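Local atomic coordinates of putative CRISPR-associated endoribonuclease-like protein Cas6 (Pyrococcus furiosus, PDB entry 3UFC), a protein that is thought to bind CRISPR RNA as a Cas6-family member of the adaptive defence against viruses and plasmids. Residues 42-45 with 50-53; 165-170 with 179-184; 171-176 with 218-223; 209-212 with 216-219. All coordinates share one frame; numbering follows the deposited sequence.

Contact 1: 42-45 with 50-53; sequences VKLL and GYWT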
loop_
_atom_site.group_PDB
_atom_site.type_symbol
_atom_site.label_atom_id
_atom_site.label_comp_id
_atom_site.label_asym_id
_atom_site.label_seq_id
_atom_site.Cartn_x
_atom_site.Cartn_y
_atom_site.Cartn_z
ATOM N N VAL A 42 -15.009 2.437 9.029
ATOM C CA VAL A 42 -15.196 2.096 7.626
ATOM C C VAL A 42 -14.995 3.336 6.756
ATOM O O VAL A 42 -14.397 3.258 5.681
ATOM C CB VAL A 42 -16.600 1.513 7.371
ATOM C CG1 VAL A 42 -16.824 1.323 5.879
ATOM C CG2 VAL A 42 -16.740 0.179 8.092
ATOM N N LYS A 43 -15.484 4.480 7.230
ATOM C CA LYS A 43 -15.350 5.730 6.486
ATOM C C LYS A 43 -13.876 6.102 6.314
ATOM O O LYS A 43 -13.481 6.636 5.278
ATOM C CB LYS A 43 -16.087 6.868 7.206
ATOM C CG LYS A 43 -15.478 7.265 8.543
ATOM C CD LYS A 43 -16.202 8.456 9.161
ATOM C CE LYS A 43 -17.546 8.056 9.748
ATOM N NZ LYS A 43 -17.381 7.183 10.951
ATOM N N LEU A 44 -13.065 5.821 7.331
ATOM C CA LEU A 44 -11.637 6.122 7.260
ATOM C C LEU A 44 -10.948 5.147 6.314
ATOM O O LEU A 44 -10.074 5.522 5.531
ATOM C CB LEU A 44 -10.996 6.018 8.646
ATOM C CG LEU A 44 -11.614 6.859 9.762
ATOM C CD1 LEU A 44 -10.733 6.761 11.007
ATOM C CD2 LEU A 44 -11.744 8.312 9.312
ATOM N N LEU A 45 -11.348 3.885 6.401
ATOM C CA LEU A 45 -10.780 2.840 5.565
ATOM C C LEU A 45 -11.044 3.047 4.080
ATOM O O LEU A 45 -10.183 2.749 3.252
ATOM C CB LEU A 45 -11.338 1.480 5.991
ATOM C CG LEU A 45 -10.507 0.550 6.882
ATOM C CD1 LEU A 45 -9.601 1.326 7.807
ATOM C CD2 LEU A 45 -11.466 -0.353 7.659
ATOM N N GLY A 50 -6.353 8.129 1.901
ATOM C CA GLY A 50 -5.410 7.148 2.402
ATOM C C GLY A 50 -5.042 7.234 3.866
ATOM O O GLY A 50 -3.955 7.698 4.204
ATOM N N TYR A 51 -5.944 6.778 4.731
ATOM C CA TYR A 51 -5.700 6.782 6.169
ATOM C C TYR A 51 -4.871 5.567 6.560
ATOM O O TYR A 51 -4.529 5.388 7.728
ATOM C CB TYR A 51 -7.018 6.754 6.949
ATOM C CG TYR A 51 -7.729 8.086 7.016
ATOM C CD1 TYR A 51 -8.402 8.605 5.908
ATOM C CD2 TYR A 51 -7.730 8.826 8.194
ATOM C CE1 TYR A 51 -9.063 9.838 5.982
ATOM C CE2 TYR A 51 -8.382 10.050 8.277
ATOM C CZ TYR A 51 -9.046 10.550 7.172
ATOM O OH TYR A 51 -9.688 11.758 7.274
ATOM N N TRP A 52 -4.554 4.733 5.575
ATOM C CA TRP A 52 -3.759 3.533 5.817
ATOM C C TRP A 52 -3.265 2.995 4.486
ATOM O O TRP A 52 -3.604 3.530 3.426
ATOM C CB TRP A 52 -4.608 2.459 6.515
ATOM C CG TRP A 52 -5.760 1.954 5.674
ATOM C CD1 TRP A 52 -6.787 2.698 5.160
ATOM C CD2 TRP A 52 -6.000 0.600 5.260
ATOM N NE1 TRP A 52 -7.652 1.889 4.452
ATOM C CE2 TRP A 52 -7.193 0.599 4.498
ATOM C CE3 TRP A 52 -5.322 -0.613 5.457
ATOM C CZ2 TRP A 52 -7.724 -0.570 3.934
ATOM C CZ3 TRP A 52 -5.850 -1.776 4.895
ATOM C CH2 TRP A 52 -7.042 -1.742 4.142
ATOM N N THR A 53 -2.470 1.933 4.542
ATOM C CA THR A 53 -1.947 1.310 3.337
ATOM C C THR A 53 -1.681 -0.164 3.601
ATOM O O THR A 53 -1.679 -0.604 4.752
ATOM C CB THR A 53 -0.610 1.966 2.895
ATOM O OG1 THR A 53 -0.124 1.312 1.721
ATOM C CG2 THR A 53 0.450 1.835 3.983
HETATM O O HOH W 1 -8.180 5.591 3.540
#
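In the N-terminal ferredoxin-like fold, L44 and L45 of the short helix 42-46 meet Y51 and W52 inside the first beta-alpha-beta crossover, just before the chain enters edge strand 53-59. The pairing is a worked example of how a chain leaving a helix can turn back and tie down carbonyls near the helix's C-terminal end. W52 NE1 gives its hydrogen to L45 O at 2.9 Å, almost straight at 174°. The oxygen lies nearly in the plane of the indole, and the nitrogen in turn lies in the carbonyl plane, on a lone pair, with a C=O...N angle of 114°. N231 ND2 also bonds to L45 O, so this oxygen is gripped twice.

The same indole receives L45 CD1 over one face, 4.0 Å from the centroid of the five-membered ring in a CH-pi contact. W52 CG sits between the backbone N and the carbonyl carbon (chi1 64°), which swings the ring back to the helix, where I30 of helix 23-37 and I92 of helix 86-98 also pack on it. The neighbouring pair repeats the scheme with one change. L44 CD2 lies over the face of the Y51 ring, 4.2 Å from its centroid, but the polar link runs through a water, hydrogen-bonded to L44 O at 2.7 Å and accepting from Y51 N at 2.8 Å. The aromatic ring leans on the same carbonyl: L44 O lies 3.5 Å from Y51 CD1.

Contact 2: 165-170 with 179-184; sequences VMLLRY and EDKDFR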
loop_
_atom_site.group_PDB
_atom_site.type_symbol
_atom_site.label_atom_id
_atom_site.label_comp_id
_atom_site.label_asym_id
_atom_site.label_seq_id
_atom_site.Cartn_x
_atom_site.Cartn_y
_atom_site.Cartn_z
ATOM N N VAL A 165 0.370 15.695 -3.535
ATOM C CA VAL A 165 -0.444 14.610 -3.012
ATOM C C VAL A 165 -0.166 14.385 -1.522
ATOM O O VAL A 165 -1.092 14.278 -0.723
ATOM C CB VAL A 165 -0.178 13.297 -3.782
ATOM C CG1 VAL A 165 -0.794 12.116 -3.045
ATOM C CG2 VAL A 165 -0.773 13.397 -5.176
ATOM N N MET A 166 1.111 14.322 -1.151
ATOM C CA MET A 166 1.465 14.095 0.246
ATOM C C MET A 166 0.962 15.227 1.148
ATOM O O MET A 166 0.460 14.969 2.243
ATOM C CB MET A 166 2.980 13.914 0.393
ATOM C CG MET A 166 3.535 12.671 -0.337
ATOM S SD MET A 166 2.639 11.130 0.054
ATOM C CE MET A 166 3.231 10.832 1.729
ATOM N N LEU A 167 1.072 16.473 0.689
ATOM C CA LEU A 167 0.601 17.606 1.492
ATOM C C LEU A 167 -0.913 17.559 1.696
ATOM O O LEU A 167 -1.410 17.817 2.792
ATOM C CB LEU A 167 0.987 18.937 0.835
ATOM C CG LEU A 167 2.489 19.232 0.760
ATOM C CD1 LEU A 167 2.731 20.576 0.073
ATOM C CD2 LEU A 167 3.067 19.244 2.165
ATOM N N LEU A 168 -1.638 17.223 0.632
ATOM C CA LEU A 168 -3.098 17.131 0.674
ATOM C C LEU A 168 -3.556 16.010 1.613
ATOM O O LEU A 168 -4.458 16.198 2.429
ATOM C CB LEU A 168 -3.631 16.861 -0.736
ATOM C CG LEU A 168 -4.334 17.955 -1.547
ATOM C CD1 LEU A 168 -3.818 19.334 -1.193
ATOM C CD2 LEU A 168 -4.133 17.658 -3.029
ATOM N N ARG A 169 -2.950 14.835 1.474
ATOM C CA ARG A 169 -3.302 13.698 2.323
ATOM C C ARG A 169 -2.959 13.998 3.786
ATOM O O ARG A 169 -3.746 13.709 4.689
ATOM C CB ARG A 169 -2.568 12.439 1.851
ATOM C CG ARG A 169 -2.996 11.940 0.466
ATOM C CD ARG A 169 -2.277 10.647 0.120
ATOM N NE ARG A 169 -2.389 9.683 1.218
ATOM C CZ ARG A 169 -1.446 8.801 1.533
ATOM N NH1 ARG A 169 -0.316 8.750 0.827
ATOM N NH2 ARG A 169 -1.614 7.998 2.574
ATOM N N TYR A 170 -1.791 14.591 4.011
ATOM C CA TYR A 170 -1.349 14.935 5.364
ATOM C C TYR A 170 -2.343 15.892 6.040
ATOM O O TYR A 170 -2.678 15.733 7.216
ATOM C CB TYR A 170 0.038 15.587 5.311
ATOM C CG TYR A 170 0.730 15.708 6.657
ATOM C CD1 TYR A 170 1.793 14.868 6.991
ATOM C CD2 TYR A 170 0.324 16.661 7.593
ATOM C CE1 TYR A 170 2.442 14.974 8.227
ATOM C CE2 TYR A 170 0.964 16.776 8.834
ATOM C CZ TYR A 170 2.021 15.927 9.141
ATOM O OH TYR A 170 2.657 16.025 10.360
ATOM N N GLU A 179 4.632 21.324 9.224
ATOM C CA GLU A 179 5.451 22.523 9.326
ATOM C C GLU A 179 6.456 22.564 8.176
ATOM O O GLU A 179 6.605 23.583 7.508
ATOM C CB GLU A 179 6.183 22.550 10.666
ATOM C CG GLU A 179 6.772 23.904 10.999
ATOM C CD GLU A 179 5.735 25.013 10.942
ATOM O OE1 GLU A 179 4.691 24.884 11.619
ATOM O OE2 GLU A 179 5.964 26.011 10.219
ATOM N N ASP A 180 7.146 21.450 7.953
ATOM C CA ASP A 180 8.113 21.364 6.870
ATOM C C ASP A 180 7.420 20.644 5.714
ATOM O O ASP A 180 7.070 19.465 5.819
ATOM C CB ASP A 180 9.352 20.588 7.324
ATOM C CG ASP A 180 10.442 20.572 6.278
ATOM O OD1 ASP A 180 11.530 20.019 6.551
ATOM O OD2 ASP A 180 10.213 21.113 5.175
ATOM N N LYS A 181 7.227 21.360 4.611
ATOM C CA LYS A 181 6.541 20.809 3.448
ATOM C C LYS A 181 7.455 20.412 2.299
ATOM O O LYS A 181 6.972 19.987 1.252
ATOM C CB LYS A 181 5.526 21.829 2.924
ATOM C CG LYS A 181 4.593 22.385 3.987
ATOM C CD LYS A 181 3.766 23.540 3.447
ATOM C CE LYS A 181 2.827 24.089 4.511
ATOM N NZ LYS A 181 3.554 24.496 5.749
ATOM N N ASP A 182 8.764 20.515 2.482
ATOM C CA ASP A 182 9.670 20.206 1.382
ATOM C C ASP A 182 10.472 18.912 1.454
ATOM O O ASP A 182 10.929 18.505 2.517
ATOM C CB ASP A 182 10.636 21.378 1.186
ATOM C CG ASP A 182 9.920 22.717 1.128
ATOM O OD1 ASP A 182 9.025 22.888 0.270
ATOM O OD2 ASP A 182 10.250 23.600 1.947
ATOM N N PHE A 183 10.641 18.278 0.297
ATOM C CA PHE A 183 11.421 17.050 0.192
ATOM C C PHE A 183 11.749 16.743 -1.257
ATOM O O PHE A 183 11.113 17.262 -2.172
ATOM C CB PHE A 183 10.672 15.864 0.822
ATOM C CG PHE A 183 9.506 15.350 0.003
ATOM C CD1 PHE A 183 9.702 14.423 -1.014
ATOM C CD2 PHE A 183 8.208 15.763 0.285
ATOM C CE1 PHE A 183 8.616 13.906 -1.739
ATOM C CE2 PHE A 183 7.115 15.255 -0.434
ATOM C CZ PHE A 183 7.324 14.324 -1.446
ATOM N N ARG A 184 12.755 15.903 -1.457
ATOM C CA ARG A 184 13.163 15.488 -2.789
ATOM C C ARG A 184 13.506 14.007 -2.702
ATOM O O ARG A 184 13.628 13.455 -1.607
ATOM C CB ARG A 184 14.389 16.285 -3.263
ATOM C CG ARG A 184 15.633 16.115 -2.399
ATOM C CD ARG A 184 16.869 16.741 -3.057
ATOM N NE ARG A 184 18.043 16.705 -2.184
ATOM C CZ ARG A 184 18.167 17.416 -1.065
ATOM N NH1 ARG A 184 17.191 18.227 -0.677
ATOM N NH2 ARG A 184 19.266 17.317 -0.329
#
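L167 CD2 rests 3.6 Å from K181 CB, the closest approach between helix segment 165-170 and segment 179-184, which leads into strand 183-197. The two side chains meet at about a right angle, and the same methyl also reaches K181 CG at 3.9 Å, so it is the aliphatic root of the lysine that does the packing. Beyond it the chain leads away from the helix, and NZ bonds to P178 O. A second, looser meeting involves M166, just before L167, and F183, two residues after K181: M166 CG lies 4.3 Å from F183 CZ.

The next shell shapes the turn that delivers K181. D180 OD2 accepts from D182 N at 3.1 Å, an Asx turn whose donor stands above the carboxylate plane, 39° out of it. The carboxylate of E216 takes the backbone N-H groups of E179 and D180, anchoring the turn to helix 215-224. F183 is steadied by the ring of Y211 and by L159 and L162 of its own partner helix.

Helix 158-174 of the C-terminal ferredoxin-like fold thus joins the start of strand 183-197 through carbon alone. Such a contact probably rests on burial and dispersion, with the course of the turn set by the Asx bond and E216.

Contact 3: 171-176 with 218-223; sequences HEVMGD and AKFGYE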
loop_
_atom_site.group_PDB
_atom_site.type_symbol
_atom_site.label_atom_id
_atom_site.label_comp_id
_atom_site.label_asym_id
_atom_site.label_seq_id
_atom_site.Cartn_x
_atom_site.Cartn_y
_atom_site.Cartn_z
ATOM N N HIS A 171 -2.813 16.889 5.296
ATOM C CA HIS A 171 -3.765 17.843 5.850
ATOM C C HIS A 171 -5.063 17.158 6.257
ATOM O O HIS A 171 -5.584 17.380 7.355
ATOM C CB HIS A 171 -4.068 18.954 4.838
ATOM C CG HIS A 171 -5.168 19.870 5.273
ATOM N ND1 HIS A 171 -6.499 19.550 5.127
ATOM C CD2 HIS A 171 -5.133 21.054 5.928
ATOM C CE1 HIS A 171 -7.240 20.497 5.675
ATOM N NE2 HIS A 171 -6.435 21.421 6.170
ATOM N N GLU A 172 -5.587 16.330 5.363
ATOM C CA GLU A 172 -6.823 15.614 5.624
ATOM C C GLU A 172 -6.692 14.601 6.766
ATOM O O GLU A 172 -7.525 14.567 7.670
ATOM C CB GLU A 172 -7.280 14.893 4.355
ATOM C CG GLU A 172 -8.481 13.990 4.555
ATOM C CD GLU A 172 -9.687 14.734 5.098
ATOM O OE1 GLU A 172 -10.006 15.825 4.573
ATOM O OE2 GLU A 172 -10.318 14.220 6.046
ATOM N N VAL A 173 -5.646 13.782 6.726
ATOM C CA VAL A 173 -5.452 12.763 7.752
ATOM C C VAL A 173 -4.951 13.287 9.098
ATOM O O VAL A 173 -5.499 12.930 10.140
ATOM C CB VAL A 173 -4.505 11.646 7.239
ATOM C CG1 VAL A 173 -4.230 10.632 8.339
ATOM C CG2 VAL A 173 -5.142 10.949 6.036
ATOM N N MET A 174 -3.930 14.138 9.083
ATOM C CA MET A 174 -3.374 14.682 10.321
ATOM C C MET A 174 -4.127 15.903 10.856
ATOM O O MET A 174 -3.964 16.274 12.018
ATOM C CB MET A 174 -1.898 15.047 10.125
ATOM C CG MET A 174 -1.034 13.908 9.588
ATOM S SD MET A 174 -1.122 12.402 10.607
ATOM C CE MET A 174 -0.041 12.852 11.954
ATOM N N GLY A 175 -4.937 16.543 10.017
ATOM C CA GLY A 175 -5.684 17.697 10.488
ATOM C C GLY A 175 -5.163 19.046 10.025
ATOM O O GLY A 175 -5.921 20.009 9.946
ATOM N N ASP A 176 -3.871 19.132 9.736
ATOM C CA ASP A 176 -3.299 20.383 9.259
ATOM C C ASP A 176 -2.063 20.088 8.423
ATOM O O ASP A 176 -1.582 18.957 8.398
ATOM C CB ASP A 176 -2.937 21.295 10.433
ATOM C CG ASP A 176 -2.772 22.754 10.012
ATOM O OD1 ASP A 176 -2.589 23.609 10.904
ATOM O OD2 ASP A 176 -2.826 23.051 8.796
ATOM N N ALA A 218 7.982 12.219 5.634
ATOM C CA ALA A 218 8.609 10.906 5.514
ATOM C C ALA A 218 7.896 9.918 6.445
ATOM O O ALA A 218 7.626 8.773 6.075
ATOM C CB ALA A 218 10.088 10.999 5.881
ATOM N N LYS A 219 7.591 10.375 7.652
ATOM C CA LYS A 219 6.908 9.549 8.638
ATOM C C LYS A 219 5.493 9.227 8.166
ATOM O O LYS A 219 5.019 8.098 8.316
ATOM C CB LYS A 219 6.864 10.276 9.981
ATOM C CG LYS A 219 6.292 9.451 11.120
ATOM C CD LYS A 219 6.505 10.154 12.459
ATOM C CE LYS A 219 6.005 9.309 13.627
ATOM N NZ LYS A 219 4.533 9.077 13.585
ATOM N N PHE A 220 4.825 10.220 7.587
ATOM C CA PHE A 220 3.469 10.031 7.081
ATOM C C PHE A 220 3.458 8.997 5.953
ATOM O O PHE A 220 2.588 8.128 5.907
ATOM C CB PHE A 220 2.909 11.351 6.555
ATOM C CG PHE A 220 1.467 11.269 6.133
ATOM C CD1 PHE A 220 0.447 11.432 7.064
ATOM C CD2 PHE A 220 1.131 11.019 4.807
ATOM C CE1 PHE A 220 -0.894 11.347 6.681
ATOM C CE2 PHE A 220 -0.211 10.932 4.410
ATOM C CZ PHE A 220 -1.222 11.096 5.348
ATOM N N GLY A 221 4.424 9.100 5.040
ATOM C CA GLY A 221 4.500 8.161 3.929
ATOM C C GLY A 221 4.867 6.761 4.392
ATOM O O GLY A 221 4.409 5.759 3.835
ATOM N N TYR A 222 5.708 6.692 5.416
ATOM C CA TYR A 222 6.126 5.412 5.968
ATOM C C TYR A 222 4.941 4.717 6.633
ATOM O O TYR A 222 4.745 3.518 6.465
ATOM C CB TYR A 222 7.237 5.622 7.001
ATOM C CG TYR A 222 7.729 4.342 7.648
ATOM C CD1 TYR A 222 8.389 3.368 6.901
ATOM C CD2 TYR A 222 7.555 4.120 9.012
ATOM C CE1 TYR A 222 8.873 2.194 7.500
ATOM C CE2 TYR A 222 8.033 2.956 9.622
ATOM C CZ TYR A 222 8.692 2.003 8.861
ATOM O OH TYR A 222 9.192 0.876 9.472
ATOM N N GLU A 223 4.138 5.480 7.368
ATOM C CA GLU A 223 2.998 4.907 8.071
ATOM C C GLU A 223 1.733 4.739 7.234
ATOM O O GLU A 223 1.005 3.764 7.424
ATOM C CB GLU A 223 2.674 5.744 9.315
ATOM C CG GLU A 223 3.884 5.991 10.215
ATOM C CD GLU A 223 3.564 6.865 11.423
ATOM O OE1 GLU A 223 2.696 7.758 11.321
ATOM O OE2 GLU A 223 4.204 6.671 12.475
#
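K219 NZ and E223 OE2 pair at 2.7 Å on helix 215-224, the helix that also carries F220, whose ring reaches across to V173 and M174. This salt bridge joins residues one helical turn apart. The ammonium comes to the syn side of the carboxylate, 33° out of its plane. F220 extends from the same helix toward helix 158-174, its CG anti to the backbone N (chi1 -175°).

There the ring is met along its rim. V173 CB lies at the edge, near the ring plane, 3.7 Å from CE1 of F220, with its branches straddling that contact: V173 CG1 goes to F220 CE1 at 3.8 Å and V173 CG2 to F220 CZ at 4.0 Å. M174 slides past the ring in the opposite direction. Its CG is 3.8 Å from F220 CD1, and bends at chi2 and chi3 bring SD to the ring edge, 5.2 Å from the centroid of F220 and 86° off the ring normal. This is a Met-aromatic contact made in plane. Y170, M166 and R169 of the same helix also pack on F220, continuing the row along the helix. The helix ends at M174, and G175, with positive phi, is the first residue to leave it.

Through F220, helix 215-224 packs on helix 158-174 within the C-terminal ferredoxin-like fold. With sulfur facing the ring's C-H rim, the chemistry implies dispersion plus, probably, a mild attraction between the electron-rich sulfur and the slightly positive ring hydrogens.

Contact 4: 209-212 with 216-219; sequences FRYY and EIAK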
loop_
_atom_site.group_PDB
_atom_site.type_symbol
_atom_site.label_atom_id
_atom_site.label_comp_id
_atom_site.label_asym_id
_atom_site.label_seq_id
_atom_site.Cartn_x
_atom_site.Cartn_y
_atom_site.Cartn_z
ATOM N N PHE A 209 14.206 4.237 -3.370
ATOM C CA PHE A 209 14.610 5.622 -3.535
ATOM C C PHE A 209 15.093 6.215 -2.237
ATOM O O PHE A 209 14.674 5.802 -1.158
ATOM C CB PHE A 209 13.449 6.476 -4.067
ATOM C CG PHE A 209 12.245 6.522 -3.154
ATOM C CD1 PHE A 209 11.358 5.446 -3.084
ATOM C CD2 PHE A 209 11.985 7.649 -2.379
ATOM C CE1 PHE A 209 10.231 5.498 -2.258
ATOM C CE2 PHE A 209 10.862 7.709 -1.553
ATOM C CZ PHE A 209 9.983 6.625 -1.496
ATOM N N ARG A 210 15.992 7.186 -2.346
ATOM C CA ARG A 210 16.501 7.863 -1.165
ATOM C C ARG A 210 15.665 9.132 -1.034
ATOM O O ARG A 210 15.513 9.888 -1.992
ATOM C CB ARG A 210 17.991 8.202 -1.331
ATOM C CG ARG A 210 18.604 8.851 -0.095
ATOM C CD ARG A 210 20.115 9.074 -0.215
ATOM N NE ARG A 210 20.888 7.837 -0.131
ATOM C CZ ARG A 210 21.361 7.173 -1.180
ATOM N NH1 ARG A 210 21.143 7.622 -2.408
ATOM N NH2 ARG A 210 22.057 6.060 -1.000
ATOM N N TYR A 211 15.104 9.340 0.152
ATOM C CA TYR A 211 14.266 10.501 0.447
ATOM C C TYR A 211 15.065 11.539 1.234
ATOM O O TYR A 211 15.753 11.187 2.191
ATOM C CB TYR A 211 13.061 10.043 1.283
ATOM C CG TYR A 211 12.164 11.147 1.816
ATOM C CD1 TYR A 211 10.928 11.414 1.228
ATOM C CD2 TYR A 211 12.531 11.892 2.936
ATOM C CE1 TYR A 211 10.074 12.390 1.745
ATOM C CE2 TYR A 211 11.687 12.872 3.461
ATOM C CZ TYR A 211 10.461 13.113 2.862
ATOM O OH TYR A 211 9.616 14.058 3.397
ATOM N N TYR A 212 14.964 12.807 0.833
ATOM C CA TYR A 212 15.653 13.910 1.518
ATOM C C TYR A 212 14.649 14.985 1.915
ATOM O O TYR A 212 13.919 15.491 1.064
ATOM C CB TYR A 212 16.678 14.606 0.613
ATOM C CG TYR A 212 17.877 13.792 0.198
ATOM C CD1 TYR A 212 17.805 12.904 -0.869
ATOM C CD2 TYR A 212 19.101 13.939 0.858
ATOM C CE1 TYR A 212 18.919 12.183 -1.277
ATOM C CE2 TYR A 212 20.223 13.221 0.459
ATOM C CZ TYR A 212 20.124 12.346 -0.609
ATOM O OH TYR A 212 21.228 11.630 -1.008
ATOM N N GLU A 216 8.290 14.981 8.892
ATOM C CA GLU A 216 6.847 14.793 9.059
ATOM C C GLU A 216 6.261 14.051 7.857
ATOM O O GLU A 216 5.454 13.135 8.010
ATOM C CB GLU A 216 6.133 16.145 9.195
ATOM C CG GLU A 216 6.501 16.953 10.434
ATOM C CD GLU A 216 6.171 18.434 10.279
ATOM O OE1 GLU A 216 5.071 18.864 10.693
ATOM O OE2 GLU A 216 7.018 19.169 9.727
ATOM N N ILE A 217 6.666 14.448 6.657
ATOM C CA ILE A 217 6.145 13.807 5.455
ATOM C C ILE A 217 6.717 12.405 5.272
ATOM O O ILE A 217 6.021 11.506 4.811
ATOM C CB ILE A 217 6.416 14.674 4.191
ATOM C CG1 ILE A 217 5.569 15.949 4.258
ATOM C CG2 ILE A 217 6.072 13.889 2.925
ATOM C CD1 ILE A 217 5.801 16.913 3.121
ATOM N N ALA A 218 7.982 12.219 5.634
ATOM C CA ALA A 218 8.609 10.906 5.514
ATOM C C ALA A 218 7.896 9.918 6.445
ATOM O O ALA A 218 7.626 8.773 6.075
ATOM C CB ALA A 218 10.088 10.999 5.881
ATOM N N LYS A 219 7.591 10.375 7.652
ATOM C CA LYS A 219 6.908 9.549 8.638
ATOM C C LYS A 219 5.493 9.227 8.166
ATOM O O LYS A 219 5.019 8.098 8.316
ATOM C CB LYS A 219 6.864 10.276 9.981
ATOM C CG LYS A 219 6.292 9.451 11.120
ATOM C CD LYS A 219 6.505 10.154 12.459
ATOM C CE LYS A 219 6.005 9.309 13.627
ATOM N NZ LYS A 219 4.533 9.077 13.585
#
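Y211 of strand 200-213 sets its ring against A218 and I217, on the helix that follows the strand. The CH-pi contact comes from A218, whose CB stands over one face, 3.9 Å from the centroid of the Y211 ring and 30° off its normal. The methyl is displaced toward CE2, which it approaches to 3.5 Å.

Apolar packing is supplied by I217. It crosses Y211 at about a right angle, with CG2 at the ring edge near its plane, 4.4 Å from Y211 CE1. I217 CB also packs against the hydroxyl, 3.4 Å from Y211 OH.

The polar account is a caution about proximity. Y211 OH is 3.3 Å from A218 N, yet the angle is too poor for a hydrogen bond. The hydroxyl bonds instead to S214 O, in the turn between strand and helix, and S214 OG accepts from I217 N.

A first torsion of 173° turns the Y211 ring away from its own backbone N and carries it from the four-stranded sheet to helix 215-224. The site is buried: F183 from strand 183-197 and F128 from strand 125-130 pack on the tyrosine, and M166 and L167 of helix 158-174 lie against I217.

How the contacts relate
Contacts 2, 3 and 4 form one continuous piece of the C-terminal ferredoxin-like fold. Contacts 2 and 3 share helix 158-174, with centres about 8 Å apart, and contacts 3 and 4 share helix 215-224, with A218 and K219 in both. Contacts 2 and 4 meet at the sheet, where R184 N lies 2.8 Å from Y212 O, a probable hydrogen bond. Contact 1 belongs to the N-terminal fold, its centre about 12 Å from that of contact 3, and touches across the domain interface: G50 O is 2.9 Å from R169 NH2, probably hydrogen-bonded, and Y51 OH makes a weak bond to E172 OE2. Contact 4 stays about 9 Å from contact 1 at nearest atoms.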